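PDB 4KL0: inosine-uridine nucleoside N-ribohydrolase, which binds calcium and probably hydrolyses N-glycosidic bonds of nucleosides, as a bacterial effector of the nucleoside hydrolase family. Local coordinates for residues L146-I151 with T155-L160; A173-M178 with R208-R213; A159-A164 with R212-L217; F57-D62 with C136-T141. All coordinates share one frame; numbering follows the deposited sequence.

Contact 1 of 4, residues L146-I151 with T155-L160; sequences LGMVVI and TDASAL. With CA (calcium ion), chain B.
Met148 is the first residue of strand 146-150 to meet helix 155-163, and it does so with the far end of its chain. CG lies beside the backbone N (chi1 -76°), the chain runs on extended, and a bend at chi3 (59°) turns the methyl toward the helix. Met148 CE then sits 4.0 Å from Ala157 CB, while Met148 SD is 4.2 Å from Leu160 CD2, so one thioether spans two positions a single helical turn apart. Two residues on, Val150 returns to the helix with the branch beside its backbone N, and Val150 CG2 stands 4.1 Å from the same Ala157 CB. The small alanine methyl is thus met by both strand residues; the short axes of strand and helix pass 10.0 Å apart, at 152° between their directions. This is a beta-alpha unit of the Rossmann-like nucleoside hydrolase fold: a parallel strand in the middle of the sheet, a short loop, and a helix folded back over one face. At the strand's C-terminal end the chain serves the metal. Ile151 O binds the calcium ion at 2.4 Å, alongside three waters and Asp35, Asp42 and Asp318.

Contact 2 of 4, residues A173-M178 with R208-R213; sequences ASITIM and RALYRR
Ile177 and Leu210 reach for each other tip to tip, strand against helix. In Ile177 the CG1 branch lies beside the backbone N (chi1 -59°) and continues extended, which carries CD1 out from strand 172-178 to 4.1 Å from Leu210 CD2. Leu210, with CG swung round opposite its own backbone N (chi1 179°), points from helix 204-216 toward the strand. Its two methyls divide the work: Leu210 CD2 takes Ile177, and Leu210 CD1 lies 4.3 Å from Ile175 CD1, two residues back on the same face of the strand.

Tyr211 arrives differently. Its first bond runs along the flank of the helix, and the ring then leans in toward the strand at a slant to Ile177, bringing Tyr211 CE1 to 3.8 Å from Ile177 CD1. Farther out along the ring, Tyr211 OH is 4.2 Å from Ile177 CG2, so both branches of the isoleucine are touched by one aromatic side chain. The phenol oxygen itself is turned toward Asn200 and the backbone of Gly180, with weak hydrogen bonds to each.

Strand and helix run at 144° to one another, their axes 11.1 Å apart, in the layered alpha/beta arrangement of a Rossmann-like fold. The closest contacts are all carbon to carbon, with the phenol oxygen only brushing Ile177 CG2, so the interface probably rests on close fit and burial of apolar surface, and the tyrosine can lend its ring to the core while its hydroxyl is met by the weak bonds to Asn200 and Gly180.

Contact 3 of 4, residues A159-A164 with R212-L217; sequences ALLAEA and RRAQQL
Leu161 does the apolar work from its side, entering with one methyl and its branch point. Leu161 CD2 rests on the backbone of helix 204-216, 3.9 Å from Ala214 N, and reaches the side chains on either side of that peptide: Arg213 CB at 4.1 Å and Ala214 CB at 4.3 Å. Leu161 CG meets Leu217 CD1 at 4.1 Å, the two leucines sliding past each other in opposite directions. The first torsion of Leu161, -107°, is well away from a staggered value, a twist that goes with the placing of its methyls in this seam.

The polar interaction stays within the second helix. Arg213, bent at chi2, curls back so that NH1 donates to Gln216 OE1 at 3.2 Å (N-H...O 157°); the oxygen lies in the guanidinium plane. Leu217 CD2 sits over one face of that group, near its rim, so the arginine lies beside Leu217 at the exposed rim of the contact.

Helices 155-163 and 204-216 are thus joined side by side near their C-terminal ends. Helix 165-171 adjoins both through Val168 on Leu161 and Arg169 on Leu217, while Ala214 turns down onto Leu221 of strand 221-224 in the sheet.

Contact 4 of 4, residues F57-D62 with C136-T141; sequences FLRLTD and CERLAT
Near one side of the Rossmann-like sheet, strand 58-65 meets helix 133-141 through a salt bridge laid across the strand's surface. Arg138 supplies it: its chain leaves the helix extended and bends at chi3, setting the guanidinium above Thr61. Arg138 NE is 2.7 Å from Asp62 OD1, near the guanidinium plane, but the N-H...O angle is only 129°, so the hydrogen-bond share of this ion pair is weak. Asp62 OD1 also accepts from Thr61 OG1 at 2.8 Å, on the anti side but tilted 30° out of the carboxylate plane, and two donors therefore grip that one oxygen. The other oxygen is tied to the arginine through water, which donates to Asp62 OD2 at 2.6 Å and accepts from Arg138 NH2 at 2.7 Å. Thr61 CB lies 3.5 Å from Arg138 NE, under one face of the guanidinium near its rim.

Arg59 crosses close by, with Arg59 NH2 4.0 Å from Arg138 NH1 and the two planes 75° apart; its charge is paired with Asp29 of strand 28-34, which should ease the meeting of like charges. That strand lies next to 58-65 in the sheet, and from the same helix as Arg138 the next residue, Leu139, packs on helix 165-171.

In the fold
Contacts 1, 2 and 3 form one continuous apolar layer. Contacts 1 and 2 are buried strand-helix pairs on neighbouring strands, 146-150 and 172-178, and contact 3 joins their two helices farther from the calcium site, where an arginine edges the leucines. Leu210 of contact 2 touches Leu161 of contact 3, which also meets Met148 of contact 1. Contact 4 is partly buried and more polar, its centre about 12 Å from that of contact 1 and about 17 Å from those of contacts 2 and 3, and trades methyl packing for a salt bridge and a water. Helix 133-141 leads into strand 146-150, and Cys136 and Leu139 pack on Leu160, which contacts 1 and 3 share.

Contact 1 of 4, residues L146-I151 with T155-L160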
loop_
_atom_site.group_PDB
_atom_site.type_symbol
_atom_site.label_atom_id
_atom_site.label_comp_id
_atom_site.label_asym_id
_atom_site.label_seq_id
_atom_site.Cartn_x
_atom_site.Cartn_y
_atom_site.Cartn_z
ATOM N N LEU A 146 -10.071 -12.703 -8.962
ATOM C CA LEU A 146 -9.058 -12.212 -8.004
ATOM C C LEU A 146 -9.161 -10.691 -7.925
ATOM O O LEU A 146 -9.725 -10.028 -8.826
ATOM C CB LEU A 146 -7.664 -12.576 -8.485
ATOM C CG LEU A 146 -7.238 -14.061 -8.476
ATOM C CD1 LEU A 146 -7.673 -14.754 -9.735
ATOM C CD2 LEU A 146 -5.765 -14.273 -8.258
ATOM N N GLY A 147 -8.635 -10.127 -6.843
ATOM C CA GLY A 147 -8.520 -8.671 -6.756
ATOM C C GLY A 147 -7.097 -8.211 -7.019
ATOM O O GLY A 147 -6.143 -8.933 -6.747
ATOM N N MET A 148 -6.943 -7.032 -7.610
ATOM C CA MET A 148 -5.586 -6.475 -7.851
ATOM C C MET A 148 -5.500 -5.233 -7.000
ATOM O O MET A 148 -6.408 -4.410 -6.981
ATOM C CB MET A 148 -5.364 -6.034 -9.322
ATOM C CG MET A 148 -5.132 -7.179 -10.367
ATOM S SD MET A 148 -5.078 -6.625 -12.167
ATOM C CE MET A 148 -3.703 -5.446 -12.149
ATOM N N VAL A 149 -4.427 -5.113 -6.240
ATOM C CA VAL A 149 -4.249 -3.941 -5.377
ATOM C C VAL A 149 -2.922 -3.269 -5.714
ATOM O O VAL A 149 -1.844 -3.921 -5.696
ATOM C CB VAL A 149 -4.269 -4.393 -3.904
ATOM C CG1 VAL A 149 -3.997 -3.170 -3.033
ATOM C CG2 VAL A 149 -5.659 -5.033 -3.540
ATOM N N VAL A 150 -3.002 -1.991 -6.065
ATOM C CA VAL A 150 -1.784 -1.279 -6.543
ATOM C C VAL A 150 -1.405 -0.234 -5.539
ATOM O O VAL A 150 -2.139 0.718 -5.300
ATOM C CB VAL A 150 -2.062 -0.645 -7.921
ATOM C CG1 VAL A 150 -0.871 0.183 -8.383
ATOM C CG2 VAL A 150 -2.515 -1.751 -8.908
ATOM N N ILE A 151 -0.231 -0.420 -4.904
ATOM C CA ILE A 151 0.228 0.538 -3.909
ATOM C C ILE A 151 1.632 0.973 -4.289
ATOM O O ILE A 151 2.386 1.316 -3.416
ATOM C CB ILE A 151 0.202 -0.052 -2.486
ATOM C CG1 ILE A 151 0.897 -1.426 -2.392
ATOM C CG2 ILE A 151 -1.288 -0.236 -2.047
ATOM C CD1 ILE A 151 1.026 -1.970 -0.976
ATOM N N THR A 155 4.135 -0.113 -13.614
ATOM C CA THR A 155 4.819 -0.811 -14.747
ATOM C C THR A 155 4.331 -2.262 -14.895
ATOM O O THR A 155 3.973 -2.738 -16.000
ATOM C CB THR A 155 6.301 -0.846 -14.440
ATOM O OG1 THR A 155 6.761 0.495 -14.242
ATOM C CG2 THR A 155 7.088 -1.551 -15.524
ATOM N N ASP A 156 4.331 -2.997 -13.794
ATOM C CA ASP A 156 3.929 -4.428 -13.826
ATOM C C ASP A 156 2.430 -4.653 -13.872
ATOM O O ASP A 156 1.954 -5.624 -14.529
ATOM C CB ASP A 156 4.570 -5.160 -12.646
ATOM C CG ASP A 156 6.044 -4.898 -12.607
ATOM O OD1 ASP A 156 6.740 -5.265 -13.587
ATOM O OD2 ASP A 156 6.533 -4.291 -11.655
ATOM N N ALA A 157 1.647 -3.841 -13.151
ATOM C CA ALA A 157 0.217 -3.992 -13.245
ATOM C C ALA A 157 -0.258 -3.753 -14.671
ATOM O O ALA A 157 -1.152 -4.443 -15.129
ATOM C CB ALA A 157 -0.507 -3.016 -12.246
ATOM N N SER A 158 0.335 -2.780 -15.341
ATOM C CA SER A 158 -0.076 -2.505 -16.722
ATOM C C SER A 158 0.420 -3.669 -17.588
ATOM O O SER A 158 -0.339 -4.114 -18.470
ATOM C CB SER A 158 0.543 -1.204 -17.184
ATOM O OG SER A 158 0.300 -0.995 -18.581
ATOM N N ALA A 159 1.661 -4.150 -17.359
ATOM C CA ALA A 159 2.182 -5.328 -18.086
ATOM C C ALA A 159 1.244 -6.525 -17.988
ATOM O O ALA A 159 1.069 -7.260 -18.958
ATOM C CB ALA A 159 3.596 -5.715 -17.634
ATOM N N LEU A 160 0.608 -6.714 -16.827
ATOM C CA LEU A 160 -0.282 -7.855 -16.615
ATOM C C LEU A 160 -1.533 -7.683 -17.430
ATOM O O LEU A 160 -1.992 -8.641 -18.055
ATOM C CB LEU A 160 -0.670 -8.032 -15.117
ATOM C CG LEU A 160 -1.598 -9.221 -14.802
ATOM C CD1 LEU A 160 -0.888 -10.516 -15.093
ATOM C CD2 LEU A 160 -2.019 -9.264 -13.321
HETATM CA CA CA B . 3.802 2.199 -1.671
HETATM O O HOH W 1 1.996 4.164 -2.053
HETATM O O HOH W 2 4.406 4.084 -0.166
HETATM O O HOH W 3 4.671 4.041 -3.280
#

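Contact 2 of 4, residues A173-M178 with R208-R213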
loop_
_atom_site.group_PDB
_atom_site.type_symbol
_atom_site.label_atom_id
_atom_site.label_comp_id
_atom_site.label_asym_id
_atom_site.label_seq_id
_atom_site.Cartn_x
_atom_site.Cartn_y
_atom_site.Cartn_z
ATOM N N ALA A 173 -11.728 -9.104 -10.439
ATOM C CA ALA A 173 -12.901 -8.413 -9.901
ATOM C C ALA A 173 -12.871 -6.883 -9.870
ATOM O O ALA A 173 -13.866 -6.222 -10.211
ATOM C CB ALA A 173 -13.259 -8.964 -8.510
ATOM N N SER A 174 -11.723 -6.313 -9.483
ATOM C CA SER A 174 -11.593 -4.870 -9.397
ATOM C C SER A 174 -10.126 -4.612 -9.308
ATOM O O SER A 174 -9.325 -5.519 -9.016
ATOM C CB SER A 174 -12.225 -4.301 -8.121
ATOM O OG SER A 174 -11.636 -4.900 -6.955
ATOM N N ILE A 175 -9.796 -3.357 -9.541
ATOM C CA ILE A 175 -8.414 -2.865 -9.383
ATOM C C ILE A 175 -8.524 -1.660 -8.462
ATOM O O ILE A 175 -9.233 -0.687 -8.754
ATOM C CB ILE A 175 -7.782 -2.421 -10.709
ATOM C CG1 ILE A 175 -7.735 -3.576 -11.702
ATOM C CG2 ILE A 175 -6.379 -1.808 -10.433
ATOM C CD1 ILE A 175 -7.230 -3.185 -13.088
ATOM N N THR A 176 -7.801 -1.687 -7.347
ATOM C CA THR A 176 -7.885 -0.610 -6.362
ATOM C C THR A 176 -6.493 -0.024 -6.260
ATOM O O THR A 176 -5.513 -0.769 -6.143
ATOM C CB THR A 176 -8.269 -1.152 -4.942
ATOM O OG1 THR A 176 -9.487 -1.911 -5.050
ATOM C CG2 THR A 176 -8.534 -0.045 -3.936
ATOM N N ILE A 177 -6.396 1.292 -6.365
ATOM C CA ILE A 177 -5.077 1.915 -6.602
ATOM C C ILE A 177 -4.907 3.078 -5.638
ATOM O O ILE A 177 -5.845 3.869 -5.437
ATOM C CB ILE A 177 -5.003 2.550 -8.048
ATOM C CG1 ILE A 177 -5.249 1.487 -9.111
ATOM C CG2 ILE A 177 -3.633 3.271 -8.273
ATOM C CD1 ILE A 177 -5.440 2.109 -10.552
ATOM N N MET A 178 -3.716 3.233 -5.063
ATOM C CA MET A 178 -3.388 4.398 -4.268
ATOM C C MET A 178 -2.804 5.388 -5.265
ATOM O O MET A 178 -1.656 5.253 -5.718
ATOM C CB MET A 178 -2.327 3.983 -3.203
ATOM C CG MET A 178 -2.110 4.983 -2.055
ATOM S SD MET A 178 -1.273 6.588 -2.503
ATOM C CE MET A 178 -2.673 7.688 -2.114
ATOM N N ARG A 208 -0.999 5.578 -17.281
ATOM C CA ARG A 208 -2.025 5.869 -18.297
ATOM C C ARG A 208 -2.522 4.570 -18.956
ATOM O O ARG A 208 -3.714 4.450 -19.241
ATOM C CB ARG A 208 -1.437 6.806 -19.366
ATOM C CG ARG A 208 -1.172 8.146 -18.800
ATOM C CD ARG A 208 -0.495 9.121 -19.784
ATOM N NE ARG A 208 -0.543 10.425 -19.140
ATOM C CZ ARG A 208 0.364 11.376 -19.231
ATOM N NH1 ARG A 208 1.452 11.196 -19.997
ATOM N NH2 ARG A 208 0.154 12.517 -18.536
ATOM N N ALA A 209 -1.627 3.653 -19.265
ATOM C CA ALA A 209 -2.037 2.421 -19.941
ATOM C C ALA A 209 -3.003 1.639 -19.015
ATOM O O ALA A 209 -3.994 1.033 -19.468
ATOM C CB ALA A 209 -0.845 1.599 -20.295
ATOM N N LEU A 210 -2.697 1.609 -17.719
ATOM C CA LEU A 210 -3.489 0.805 -16.789
ATOM C C LEU A 210 -4.887 1.377 -16.597
ATOM O O LEU A 210 -5.873 0.600 -16.721
ATOM C CB LEU A 210 -2.747 0.576 -15.439
ATOM C CG LEU A 210 -3.519 -0.239 -14.410
ATOM C CD1 LEU A 210 -3.542 -1.730 -14.769
ATOM C CD2 LEU A 210 -2.898 -0.046 -13.013
ATOM N N TYR A 211 -4.996 2.694 -16.319
ATOM C CA TYR A 211 -6.281 3.344 -16.043
ATOM C C TYR A 211 -7.125 3.176 -17.285
ATOM O O TYR A 211 -8.313 2.837 -17.209
ATOM C CB TYR A 211 -6.108 4.838 -15.806
ATOM C CG TYR A 211 -5.676 5.261 -14.387
ATOM C CD1 TYR A 211 -4.558 4.680 -13.757
ATOM C CD2 TYR A 211 -6.349 6.296 -13.695
ATOM C CE1 TYR A 211 -4.146 5.127 -12.524
ATOM C CE2 TYR A 211 -5.918 6.736 -12.463
ATOM C CZ TYR A 211 -4.798 6.160 -11.874
ATOM O OH TYR A 211 -4.329 6.604 -10.656
ATOM N N ARG A 212 -6.504 3.422 -18.435
ATOM C CA ARG A 212 -7.231 3.333 -19.702
ATOM C C ARG A 212 -7.663 1.901 -19.993
ATOM O O ARG A 212 -8.829 1.683 -20.321
ATOM C CB ARG A 212 -6.372 3.895 -20.850
ATOM C CG ARG A 212 -6.975 3.608 -22.244
ATOM C CD ARG A 212 -6.173 4.332 -23.337
ATOM N NE ARG A 212 -4.883 3.686 -23.551
ATOM C CZ ARG A 212 -3.709 4.312 -23.388
ATOM N NH1 ARG A 212 -3.688 5.599 -23.032
ATOM N NH2 ARG A 212 -2.567 3.659 -23.607
ATOM N N ARG A 213 -6.764 0.923 -19.904
ATOM C CA ARG A 213 -7.117 -0.420 -20.306
ATOM C C ARG A 213 -8.112 -1.068 -19.354
ATOM O O ARG A 213 -8.863 -1.951 -19.777
ATOM C CB ARG A 213 -5.886 -1.293 -20.502
ATOM C CG ARG A 213 -6.105 -2.632 -21.181
ATOM C CD ARG A 213 -6.377 -2.460 -22.712
ATOM N NE ARG A 213 -6.546 -3.753 -23.397
ATOM C CZ ARG A 213 -7.359 -3.935 -24.448
ATOM N NH1 ARG A 213 -8.085 -2.913 -24.896
ATOM N NH2 ARG A 213 -7.470 -5.131 -25.044
#

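Contact 3 of 4, residues A159-A164 with R212-L217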
loop_
_atom_site.group_PDB
_atom_site.type_symbol
_atom_site.label_atom_id
_atom_site.label_comp_id
_atom_site.label_asym_id
_atom_site.label_seq_id
_atom_site.Cartn_x
_atom_site.Cartn_y
_atom_site.Cartn_z
ATOM N N ALA A 159 1.661 -4.150 -17.359
ATOM C CA ALA A 159 2.182 -5.328 -18.086
ATOM C C ALA A 159 1.244 -6.525 -17.988
ATOM O O ALA A 159 1.069 -7.260 -18.958
ATOM C CB ALA A 159 3.596 -5.715 -17.634
ATOM N N LEU A 160 0.608 -6.714 -16.827
ATOM C CA LEU A 160 -0.282 -7.855 -16.615
ATOM C C LEU A 160 -1.533 -7.683 -17.430
ATOM O O LEU A 160 -1.992 -8.641 -18.055
ATOM C CB LEU A 160 -0.670 -8.032 -15.117
ATOM C CG LEU A 160 -1.598 -9.221 -14.802
ATOM C CD1 LEU A 160 -0.888 -10.516 -15.093
ATOM C CD2 LEU A 160 -2.019 -9.264 -13.321
ATOM N N LEU A 161 -2.083 -6.471 -17.449
ATOM C CA LEU A 161 -3.301 -6.263 -18.241
ATOM C C LEU A 161 -2.922 -6.434 -19.702
ATOM O O LEU A 161 -3.755 -6.885 -20.533
ATOM C CB LEU A 161 -3.920 -4.891 -18.011
ATOM C CG LEU A 161 -5.180 -4.998 -17.194
ATOM C CD1 LEU A 161 -4.817 -5.600 -15.812
ATOM C CD2 LEU A 161 -5.785 -3.634 -17.082
ATOM N N ALA A 162 -1.681 -6.128 -20.063
ATOM C CA ALA A 162 -1.338 -6.268 -21.479
ATOM C C ALA A 162 -1.096 -7.729 -21.870
ATOM O O ALA A 162 -1.572 -8.177 -22.939
ATOM C CB ALA A 162 -0.139 -5.410 -21.847
ATOM N N GLU A 163 -0.326 -8.465 -21.063
ATOM C CA GLU A 163 0.016 -9.844 -21.410
ATOM C C GLU A 163 -1.162 -10.775 -21.226
ATOM O O GLU A 163 -1.311 -11.744 -21.966
ATOM C CB GLU A 163 1.239 -10.307 -20.609
ATOM C CG GLU A 163 2.451 -9.443 -20.988
ATOM C CD GLU A 163 3.719 -9.840 -20.286
ATOM O OE1 GLU A 163 3.729 -10.928 -19.653
ATOM O OE2 GLU A 163 4.691 -9.043 -20.367
ATOM N N ALA A 164 -2.053 -10.459 -20.289
ATOM C CA ALA A 164 -3.123 -11.394 -19.975
ATOM C C ALA A 164 -4.476 -10.727 -20.101
ATOM O O ALA A 164 -5.413 -11.057 -19.382
ATOM C CB ALA A 164 -2.917 -11.967 -18.591
ATOM N N ARG A 212 -6.504 3.422 -18.435
ATOM C CA ARG A 212 -7.231 3.333 -19.702
ATOM C C ARG A 212 -7.663 1.901 -19.993
ATOM O O ARG A 212 -8.829 1.683 -20.321
ATOM C CB ARG A 212 -6.372 3.895 -20.850
ATOM C CG ARG A 212 -6.975 3.608 -22.244
ATOM C CD ARG A 212 -6.173 4.332 -23.337
ATOM N NE ARG A 212 -4.883 3.686 -23.551
ATOM C CZ ARG A 212 -3.709 4.312 -23.388
ATOM N NH1 ARG A 212 -3.688 5.599 -23.032
ATOM N NH2 ARG A 212 -2.567 3.659 -23.607
ATOM N N ARG A 213 -6.764 0.923 -19.904
ATOM C CA ARG A 213 -7.117 -0.420 -20.306
ATOM C C ARG A 213 -8.112 -1.068 -19.354
ATOM O O ARG A 213 -8.863 -1.951 -19.777
ATOM C CB ARG A 213 -5.886 -1.293 -20.502
ATOM C CG ARG A 213 -6.105 -2.632 -21.181
ATOM C CD ARG A 213 -6.377 -2.460 -22.712
ATOM N NE ARG A 213 -6.546 -3.753 -23.397
ATOM C CZ ARG A 213 -7.359 -3.935 -24.448
ATOM N NH1 ARG A 213 -8.085 -2.913 -24.896
ATOM N NH2 ARG A 213 -7.470 -5.131 -25.044
ATOM N N ALA A 214 -8.116 -0.664 -18.081
ATOM C CA ALA A 214 -8.967 -1.327 -17.117
ATOM C C ALA A 214 -10.377 -0.956 -17.544
ATOM O O ALA A 214 -11.285 -1.805 -17.594
ATOM C CB ALA A 214 -8.673 -0.771 -15.680
ATOM N N GLN A 215 -10.534 0.301 -17.910
ATOM C CA GLN A 215 -11.838 0.841 -18.327
ATOM C C GLN A 215 -12.295 0.252 -19.670
ATOM O O GLN A 215 -13.471 -0.093 -19.816
ATOM C CB GLN A 215 -11.836 2.350 -18.365
ATOM C CG GLN A 215 -11.837 3.049 -16.967
ATOM C CD GLN A 215 -11.534 4.544 -17.065
ATOM O OE1 GLN A 215 -12.447 5.398 -17.026
ATOM N NE2 GLN A 215 -10.224 4.883 -17.165
ATOM N N GLN A 216 -11.373 0.103 -20.626
ATOM C CA GLN A 216 -11.687 -0.585 -21.893
ATOM C C GLN A 216 -12.093 -2.040 -21.691
ATOM O O GLN A 216 -12.907 -2.593 -22.468
ATOM C CB GLN A 216 -10.499 -0.511 -22.841
ATOM C CG GLN A 216 -10.201 0.907 -23.169
ATOM C CD GLN A 216 -9.021 1.079 -24.104
ATOM O OE1 GLN A 216 -8.184 0.193 -24.266
ATOM N NE2 GLN A 216 -8.981 2.230 -24.747
ATOM N N LEU A 217 -11.515 -2.685 -20.677
ATOM C CA LEU A 217 -11.819 -4.070 -20.385
ATOM C C LEU A 217 -13.039 -4.220 -19.422
ATOM O O LEU A 217 -13.452 -5.350 -19.116
ATOM C CB LEU A 217 -10.585 -4.796 -19.860
ATOM C CG LEU A 217 -9.334 -5.064 -20.695
ATOM C CD1 LEU A 217 -8.311 -5.702 -19.799
ATOM C CD2 LEU A 217 -9.652 -6.057 -21.809
#

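Contact 4 of 4, residues F57-D62 with C136-T141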
loop_
_atom_site.group_PDB
_atom_site.type_symbol
_atom_site.label_atom_id
_atom_site.label_comp_id
_atom_site.label_asym_id
_atom_site.label_seq_id
_atom_site.Cartn_x
_atom_site.Cartn_y
_atom_site.Cartn_z
ATOM N N PHE A 57 -10.428 -13.046 4.870
ATOM C CA PHE A 57 -10.884 -12.015 3.925
ATOM C C PHE A 57 -10.169 -12.082 2.594
ATOM O O PHE A 57 -10.744 -11.783 1.547
ATOM C CB PHE A 57 -10.697 -10.623 4.555
ATOM C CG PHE A 57 -11.700 -10.305 5.611
ATOM C CD1 PHE A 57 -12.867 -9.637 5.290
ATOM C CD2 PHE A 57 -11.518 -10.751 6.921
ATOM C CE1 PHE A 57 -13.818 -9.388 6.250
ATOM C CE2 PHE A 57 -12.447 -10.487 7.901
ATOM C CZ PHE A 57 -13.610 -9.802 7.572
ATOM N N LEU A 58 -8.894 -12.446 2.639
ATOM C CA LEU A 58 -8.088 -12.463 1.437
ATOM C C LEU A 58 -7.057 -13.557 1.541
ATOM O O LEU A 58 -6.807 -14.108 2.636
ATOM C CB LEU A 58 -7.398 -11.112 1.240
ATOM C CG LEU A 58 -6.348 -10.657 2.275
ATOM C CD1 LEU A 58 -5.042 -11.297 2.000
ATOM C CD2 LEU A 58 -6.138 -9.132 2.219
ATOM N N ARG A 59 -6.453 -13.864 0.409
ATOM C CA ARG A 59 -5.283 -14.730 0.431
ATOM C C ARG A 59 -4.273 -14.114 -0.524
ATOM O O ARG A 59 -4.585 -13.872 -1.723
ATOM C CB ARG A 59 -5.626 -16.191 0.133
ATOM C CG ARG A 59 -4.385 -17.054 0.055
ATOM C CD ARG A 59 -4.719 -18.509 -0.282
ATOM N NE ARG A 59 -5.058 -18.606 -1.686
ATOM C CZ ARG A 59 -5.182 -19.758 -2.345
ATOM N NH1 ARG A 59 -4.980 -20.914 -1.705
ATOM N NH2 ARG A 59 -5.486 -19.755 -3.637
ATOM N N LEU A 60 -3.116 -13.738 0.039
ATOM C CA LEU A 60 -2.125 -12.945 -0.742
ATOM C C LEU A 60 -1.270 -13.939 -1.497
ATOM O O LEU A 60 -0.353 -14.552 -0.909
ATOM C CB LEU A 60 -1.285 -12.061 0.199
ATOM C CG LEU A 60 -0.283 -11.121 -0.422
ATOM C CD1 LEU A 60 -0.977 -10.224 -1.444
ATOM C CD2 LEU A 60 0.383 -10.331 0.722
ATOM N N THR A 61 -1.538 -14.100 -2.799
ATOM C CA THR A 61 -0.886 -15.196 -3.503
ATOM C C THR A 61 0.410 -14.769 -4.207
ATOM O O THR A 61 1.405 -15.536 -4.250
ATOM C CB THR A 61 -1.879 -15.863 -4.479
ATOM O OG1 THR A 61 -2.280 -14.910 -5.488
ATOM C CG2 THR A 61 -3.130 -16.325 -3.719
ATOM N N ASP A 62 0.438 -13.524 -4.708
ATOM C CA ASP A 62 1.538 -13.080 -5.547
ATOM C C ASP A 62 1.781 -11.609 -5.280
ATOM O O ASP A 62 0.838 -10.841 -5.134
ATOM C CB ASP A 62 1.189 -13.261 -7.039
ATOM C CG ASP A 62 0.938 -14.738 -7.402
ATOM O OD1 ASP A 62 -0.223 -15.168 -7.342
ATOM O OD2 ASP A 62 1.908 -15.445 -7.752
ATOM N N CYS A 136 -0.065 -14.343 -14.354
ATOM C CA CYS A 136 -0.727 -14.765 -15.594
ATOM C C CYS A 136 -1.244 -16.214 -15.456
ATOM O O CYS A 136 -2.457 -16.506 -15.687
ATOM C CB CYS A 136 0.216 -14.658 -16.798
ATOM S SG CYS A 136 0.509 -12.972 -17.412
ATOM N N GLU A 137 -0.332 -17.112 -15.087
ATOM C CA GLU A 137 -0.692 -18.526 -14.885
ATOM C C GLU A 137 -1.820 -18.681 -13.884
ATOM O O GLU A 137 -2.700 -19.528 -14.044
ATOM C CB GLU A 137 0.514 -19.329 -14.425
ATOM C CG GLU A 137 1.691 -19.286 -15.392
ATOM C CD GLU A 137 2.803 -20.249 -14.983
ATOM O OE1 GLU A 137 2.504 -21.236 -14.259
ATOM O OE2 GLU A 137 3.977 -20.029 -15.368
ATOM N N ARG A 138 -1.818 -17.851 -12.841
ATOM C CA ARG A 138 -2.855 -17.940 -11.843
ATOM C C ARG A 138 -4.221 -17.408 -12.322
ATOM O O ARG A 138 -5.258 -17.963 -11.959
ATOM C CB ARG A 138 -2.404 -17.277 -10.514
ATOM C CG ARG A 138 -3.506 -17.312 -9.445
ATOM C CD ARG A 138 -3.018 -16.736 -8.107
ATOM N NE ARG A 138 -1.810 -17.389 -7.622
ATOM C CZ ARG A 138 -1.850 -18.520 -6.917
ATOM N NH1 ARG A 138 -3.032 -19.091 -6.667
ATOM N NH2 ARG A 138 -0.713 -19.070 -6.457
ATOM N N LEU A 139 -4.234 -16.340 -13.126
ATOM C CA LEU A 139 -5.495 -15.839 -13.672
ATOM C C LEU A 139 -6.129 -16.959 -14.531
ATOM O O LEU A 139 -7.347 -17.120 -14.567
ATOM C CB LEU A 139 -5.261 -14.575 -14.519
ATOM C CG LEU A 139 -4.941 -13.336 -13.673
ATOM C CD1 LEU A 139 -4.649 -12.150 -14.558
ATOM C CD2 LEU A 139 -6.113 -13.031 -12.724
ATOM N N ALA A 140 -5.269 -17.719 -15.190
ATOM C CA ALA A 140 -5.698 -18.801 -16.104
ATOM C C ALA A 140 -6.444 -19.906 -15.377
ATOM O O ALA A 140 -7.463 -20.424 -15.859
ATOM C CB ALA A 140 -4.480 -19.385 -16.810
ATOM N N THR A 141 -5.926 -20.268 -14.208
ATOM C CA THR A 141 -6.365 -21.460 -13.491
ATOM C C THR A 141 -7.165 -21.149 -12.225
ATOM O O THR A 141 -7.400 -22.029 -11.382
ATOM C CB THR A 141 -5.159 -22.339 -13.139
ATOM O OG1 THR A 141 -5.608 -23.563 -12.539
ATOM C CG2 THR A 141 -4.213 -21.612 -12.190
HETATM O O HOH W 4 1.578 -18.001 -7.461
#